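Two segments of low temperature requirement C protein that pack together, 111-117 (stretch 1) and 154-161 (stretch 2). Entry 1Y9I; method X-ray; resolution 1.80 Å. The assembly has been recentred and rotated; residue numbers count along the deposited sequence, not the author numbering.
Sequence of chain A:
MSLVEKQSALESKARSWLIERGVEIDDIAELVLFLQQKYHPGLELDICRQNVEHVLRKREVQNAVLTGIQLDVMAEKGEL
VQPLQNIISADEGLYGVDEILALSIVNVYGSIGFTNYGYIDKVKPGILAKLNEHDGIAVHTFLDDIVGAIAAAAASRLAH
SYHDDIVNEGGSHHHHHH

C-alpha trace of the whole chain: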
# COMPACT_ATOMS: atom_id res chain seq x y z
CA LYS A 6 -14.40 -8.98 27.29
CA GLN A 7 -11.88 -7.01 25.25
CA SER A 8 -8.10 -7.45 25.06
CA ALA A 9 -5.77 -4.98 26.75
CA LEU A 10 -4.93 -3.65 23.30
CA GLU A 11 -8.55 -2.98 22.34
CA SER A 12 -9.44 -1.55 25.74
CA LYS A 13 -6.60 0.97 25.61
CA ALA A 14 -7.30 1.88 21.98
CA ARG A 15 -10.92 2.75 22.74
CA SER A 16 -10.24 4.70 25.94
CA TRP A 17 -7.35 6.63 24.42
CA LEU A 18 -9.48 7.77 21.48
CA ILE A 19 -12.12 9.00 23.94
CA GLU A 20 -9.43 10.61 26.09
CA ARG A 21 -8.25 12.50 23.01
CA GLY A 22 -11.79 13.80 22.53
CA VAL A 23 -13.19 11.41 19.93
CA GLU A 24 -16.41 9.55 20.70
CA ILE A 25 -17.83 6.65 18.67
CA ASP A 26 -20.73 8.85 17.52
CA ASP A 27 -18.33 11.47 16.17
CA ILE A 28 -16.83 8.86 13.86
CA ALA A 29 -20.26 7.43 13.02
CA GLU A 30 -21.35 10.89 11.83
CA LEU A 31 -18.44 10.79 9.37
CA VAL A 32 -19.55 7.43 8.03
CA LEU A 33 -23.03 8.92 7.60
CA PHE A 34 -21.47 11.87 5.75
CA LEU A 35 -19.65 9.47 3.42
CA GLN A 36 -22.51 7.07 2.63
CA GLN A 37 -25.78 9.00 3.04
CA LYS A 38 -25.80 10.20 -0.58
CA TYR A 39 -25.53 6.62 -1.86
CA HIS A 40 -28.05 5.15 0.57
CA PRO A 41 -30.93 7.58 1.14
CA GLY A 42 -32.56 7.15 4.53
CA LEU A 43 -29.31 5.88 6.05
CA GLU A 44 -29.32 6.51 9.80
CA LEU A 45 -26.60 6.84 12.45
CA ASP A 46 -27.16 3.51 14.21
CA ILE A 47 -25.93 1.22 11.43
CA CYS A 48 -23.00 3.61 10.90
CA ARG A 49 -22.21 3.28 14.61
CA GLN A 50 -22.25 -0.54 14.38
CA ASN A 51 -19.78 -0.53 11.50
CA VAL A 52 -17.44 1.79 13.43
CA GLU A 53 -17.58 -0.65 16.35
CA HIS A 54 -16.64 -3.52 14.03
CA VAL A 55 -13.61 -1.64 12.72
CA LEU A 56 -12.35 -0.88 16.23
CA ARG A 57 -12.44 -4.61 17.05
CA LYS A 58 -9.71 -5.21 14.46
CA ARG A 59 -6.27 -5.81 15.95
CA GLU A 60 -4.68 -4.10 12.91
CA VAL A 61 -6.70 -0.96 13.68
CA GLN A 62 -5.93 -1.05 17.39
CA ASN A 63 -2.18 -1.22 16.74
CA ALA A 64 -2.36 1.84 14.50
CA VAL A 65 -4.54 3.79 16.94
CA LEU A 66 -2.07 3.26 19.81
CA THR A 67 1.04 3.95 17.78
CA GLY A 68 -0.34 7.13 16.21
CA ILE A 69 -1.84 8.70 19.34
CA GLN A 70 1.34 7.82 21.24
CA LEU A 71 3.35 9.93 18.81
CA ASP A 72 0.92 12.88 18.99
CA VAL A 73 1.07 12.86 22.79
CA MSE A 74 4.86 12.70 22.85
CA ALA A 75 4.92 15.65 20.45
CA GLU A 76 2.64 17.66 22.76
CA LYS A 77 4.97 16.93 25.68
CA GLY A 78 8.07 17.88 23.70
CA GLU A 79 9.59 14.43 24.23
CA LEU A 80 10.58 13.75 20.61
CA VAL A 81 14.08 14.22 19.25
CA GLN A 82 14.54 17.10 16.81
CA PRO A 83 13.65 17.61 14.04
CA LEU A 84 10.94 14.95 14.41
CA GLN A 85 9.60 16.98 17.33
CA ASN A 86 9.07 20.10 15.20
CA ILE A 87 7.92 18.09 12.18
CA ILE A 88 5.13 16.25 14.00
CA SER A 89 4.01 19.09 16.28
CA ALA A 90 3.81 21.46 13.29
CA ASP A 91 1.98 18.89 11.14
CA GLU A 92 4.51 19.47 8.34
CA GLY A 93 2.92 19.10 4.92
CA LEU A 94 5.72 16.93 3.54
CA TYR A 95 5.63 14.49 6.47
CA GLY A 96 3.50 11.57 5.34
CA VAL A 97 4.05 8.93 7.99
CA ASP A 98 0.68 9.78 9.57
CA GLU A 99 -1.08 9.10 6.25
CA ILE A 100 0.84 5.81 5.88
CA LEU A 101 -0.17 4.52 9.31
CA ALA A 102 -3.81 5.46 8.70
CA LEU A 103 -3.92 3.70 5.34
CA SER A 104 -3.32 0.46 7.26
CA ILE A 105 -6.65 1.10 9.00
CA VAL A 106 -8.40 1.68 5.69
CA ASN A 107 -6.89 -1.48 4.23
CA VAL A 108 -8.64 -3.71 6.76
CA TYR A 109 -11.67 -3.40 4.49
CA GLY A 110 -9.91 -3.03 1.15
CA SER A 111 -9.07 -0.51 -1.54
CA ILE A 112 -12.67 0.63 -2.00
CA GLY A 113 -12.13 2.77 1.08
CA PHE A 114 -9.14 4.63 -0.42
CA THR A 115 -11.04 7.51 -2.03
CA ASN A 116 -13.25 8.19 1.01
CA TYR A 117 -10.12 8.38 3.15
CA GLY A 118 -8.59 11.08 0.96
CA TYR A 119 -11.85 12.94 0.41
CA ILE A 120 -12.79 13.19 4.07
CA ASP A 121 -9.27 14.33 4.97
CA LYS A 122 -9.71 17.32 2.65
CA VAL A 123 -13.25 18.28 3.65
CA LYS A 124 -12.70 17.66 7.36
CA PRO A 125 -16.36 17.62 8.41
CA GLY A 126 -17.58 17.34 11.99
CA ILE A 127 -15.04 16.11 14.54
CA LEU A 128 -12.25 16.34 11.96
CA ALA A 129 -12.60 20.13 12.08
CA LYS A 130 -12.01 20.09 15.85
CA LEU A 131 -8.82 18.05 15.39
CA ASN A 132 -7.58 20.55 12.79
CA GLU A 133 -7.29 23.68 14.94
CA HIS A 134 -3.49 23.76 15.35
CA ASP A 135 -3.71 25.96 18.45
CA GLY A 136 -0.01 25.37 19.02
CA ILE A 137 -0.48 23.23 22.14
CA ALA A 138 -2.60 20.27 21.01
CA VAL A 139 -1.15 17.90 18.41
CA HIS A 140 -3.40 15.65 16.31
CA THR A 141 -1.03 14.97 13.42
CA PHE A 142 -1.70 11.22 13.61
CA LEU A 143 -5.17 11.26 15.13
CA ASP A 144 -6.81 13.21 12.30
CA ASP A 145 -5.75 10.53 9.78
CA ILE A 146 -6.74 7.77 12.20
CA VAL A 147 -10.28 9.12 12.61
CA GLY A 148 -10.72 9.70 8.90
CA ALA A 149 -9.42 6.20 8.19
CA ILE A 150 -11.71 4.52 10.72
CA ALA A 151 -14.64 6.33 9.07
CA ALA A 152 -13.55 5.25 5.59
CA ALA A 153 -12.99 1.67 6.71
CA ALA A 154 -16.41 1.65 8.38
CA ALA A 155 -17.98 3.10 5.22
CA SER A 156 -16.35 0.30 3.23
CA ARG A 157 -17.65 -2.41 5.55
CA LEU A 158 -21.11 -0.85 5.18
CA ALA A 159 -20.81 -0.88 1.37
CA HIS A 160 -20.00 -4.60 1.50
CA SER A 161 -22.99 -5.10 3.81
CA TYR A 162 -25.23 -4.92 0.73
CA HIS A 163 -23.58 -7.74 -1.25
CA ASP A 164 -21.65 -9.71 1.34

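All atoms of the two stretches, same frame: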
# COMPACT_ATOMS: atom_id res chain seq x y z
N SER A 111 -9.32 -1.70 -0.75
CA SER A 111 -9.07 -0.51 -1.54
C SER A 111 -10.29 0.36 -1.83
O SER A 111 -10.14 1.54 -2.15
CB SER A 111 -8.43 -0.91 -2.87
OG SER A 111 -9.25 -1.84 -3.54
N ILE A 112 -11.49 -0.19 -1.72
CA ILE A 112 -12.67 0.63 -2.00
C ILE A 112 -12.86 1.74 -0.97
O ILE A 112 -13.72 2.60 -1.12
CB ILE A 112 -13.96 -0.20 -2.09
CG1 ILE A 112 -14.30 -0.81 -0.74
CG2 ILE A 112 -13.81 -1.27 -3.16
CD1 ILE A 112 -15.73 -1.32 -0.68
N GLY A 113 -12.04 1.73 0.08
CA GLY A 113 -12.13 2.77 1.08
C GLY A 113 -11.12 3.89 0.84
O GLY A 113 -11.20 4.95 1.47
N PHE A 114 -10.20 3.66 -0.09
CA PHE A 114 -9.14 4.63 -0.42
C PHE A 114 -9.64 6.05 -0.72
O PHE A 114 -9.19 7.01 -0.11
CB PHE A 114 -8.31 4.16 -1.63
CG PHE A 114 -7.41 2.98 -1.36
CD1 PHE A 114 -7.26 2.45 -0.07
CD2 PHE A 114 -6.68 2.41 -2.40
CE1 PHE A 114 -6.40 1.37 0.17
CE2 PHE A 114 -5.82 1.33 -2.17
CZ PHE A 114 -5.68 0.81 -0.89
N THR A 115 -10.56 6.18 -1.68
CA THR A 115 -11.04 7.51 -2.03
C THR A 115 -11.78 8.24 -0.90
O THR A 115 -11.62 9.45 -0.75
CB THR A 115 -11.90 7.46 -3.32
OG1 THR A 115 -12.90 6.45 -3.21
CG2 THR A 115 -11.02 7.15 -4.53
N ASN A 116 -12.55 7.53 -0.09
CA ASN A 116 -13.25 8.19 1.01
C ASN A 116 -12.27 8.70 2.05
O ASN A 116 -12.51 9.71 2.71
CB ASN A 116 -14.27 7.25 1.66
CG ASN A 116 -15.62 7.29 0.96
OD1 ASN A 116 -15.92 8.24 0.24
ND2 ASN A 116 -16.44 6.27 1.18
N TYR A 117 -11.16 7.99 2.20
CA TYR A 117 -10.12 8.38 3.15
C TYR A 117 -9.54 9.73 2.72
O TYR A 117 -9.45 10.67 3.53
CB TYR A 117 -9.04 7.30 3.17
CG TYR A 117 -7.78 7.63 3.94
CD1 TYR A 117 -7.82 8.05 5.27
CD2 TYR A 117 -6.53 7.43 3.35
CE1 TYR A 117 -6.65 8.25 6.00
CE2 TYR A 117 -5.35 7.64 4.06
CZ TYR A 117 -5.42 8.04 5.39
OH TYR A 117 -4.25 8.20 6.10
N ALA A 154 -15.05 1.95 7.97
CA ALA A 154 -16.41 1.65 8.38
C ALA A 154 -17.37 1.82 7.20
O ALA A 154 -18.29 1.03 7.03
CB ALA A 154 -16.82 2.56 9.55
N ALA A 155 -17.14 2.86 6.39
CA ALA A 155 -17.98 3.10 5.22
C ALA A 155 -17.83 1.96 4.22
O ALA A 155 -18.79 1.58 3.53
CB ALA A 155 -17.60 4.43 4.56
N SER A 156 -16.63 1.41 4.14
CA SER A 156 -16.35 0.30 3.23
C SER A 156 -17.05 -0.97 3.71
O SER A 156 -17.65 -1.71 2.92
CB SER A 156 -14.84 0.06 3.14
OG SER A 156 -14.57 -1.12 2.42
N ARG A 157 -16.99 -1.23 5.01
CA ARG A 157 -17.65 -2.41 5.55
C ARG A 157 -19.15 -2.31 5.26
O ARG A 157 -19.80 -3.29 4.90
CB ARG A 157 -17.41 -2.54 7.06
CG ARG A 157 -18.07 -3.79 7.66
CD ARG A 157 -17.82 -3.92 9.15
NE ARG A 157 -18.32 -5.20 9.65
CZ ARG A 157 -19.60 -5.52 9.73
NH1 ARG A 157 -20.53 -4.66 9.35
NH2 ARG A 157 -19.97 -6.72 10.18
N LEU A 158 -19.69 -1.11 5.42
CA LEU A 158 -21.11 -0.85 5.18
C LEU A 158 -21.42 -1.15 3.71
O LEU A 158 -22.40 -1.83 3.40
CB LEU A 158 -21.43 0.61 5.52
CG LEU A 158 -22.88 1.12 5.44
CD1 LEU A 158 -22.99 2.46 6.14
CD2 LEU A 158 -23.30 1.24 3.99
N ALA A 159 -20.59 -0.64 2.80
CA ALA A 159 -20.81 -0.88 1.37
C ALA A 159 -20.90 -2.38 1.09
O ALA A 159 -21.76 -2.82 0.33
CB ALA A 159 -19.68 -0.26 0.56
N HIS A 160 -20.00 -3.15 1.70
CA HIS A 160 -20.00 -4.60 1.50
C HIS A 160 -21.23 -5.24 2.13
O HIS A 160 -21.65 -6.32 1.71
CB HIS A 160 -18.75 -5.24 2.11
CG HIS A 160 -17.54 -5.18 1.22
ND1 HIS A 160 -16.70 -4.09 1.18
CD2 HIS A 160 -17.05 -6.07 0.33
CE1 HIS A 160 -15.74 -4.31 0.31
NE2 HIS A 160 -15.92 -5.51 -0.22
N SER A 161 -21.81 -4.58 3.12
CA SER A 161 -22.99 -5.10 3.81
C SER A 161 -24.22 -5.24 2.91
O SER A 161 -25.26 -5.71 3.36
CB SER A 161 -23.33 -4.22 5.02
OG SER A 161 -22.28 -4.22 5.97

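Small residues let two backbones approach closely, and the contact between residues 111-117 and 154-161 is a compact example. Residues Ala154 to His160 belong to a helix that begins earlier in the chain, with regular bonds such as Ala159 N to Ala155 O (2.9 Å). The first enters a helix that holds Phe114 to Tyr117, and Tyr117 N bonds to Gly113 O at 3.1 Å. The nearest CA atoms are Gly113 CA and Ser156 CA, 5.3 Å apart. An ideal CB on Gly113 would sit 3.7 Å from Ser156 CB, a close but not clashing distance; without one, Gly113 CA lies 4.4 Å from Ser156 CB.

No hydrogen bond links the stretches, so the 201 Å² they bury rests on van der Waals packing. Ile112 contributes most. Ile112 CG1 lies 3.2 Å from Ser156 OG, a tight contact with a hydroxyl whose hydrogen bonding is met by a residue just outside the stretch. Farther out, Ile112 CD1 makes apolar contact with Ala159 CB at 4.3 Å and comes unusually close, 3.1 Å, to His160 CE1, meeting the ring obliquely. That ring is tethered within its own helix, because His160 ND1 donates to Ser156 O (3.1 Å). One turn beyond Gly113, Asn116 ND2 rests 4.0 Å from Ala155 CB, a contact between amide and methyl with no hydrogen bond in it.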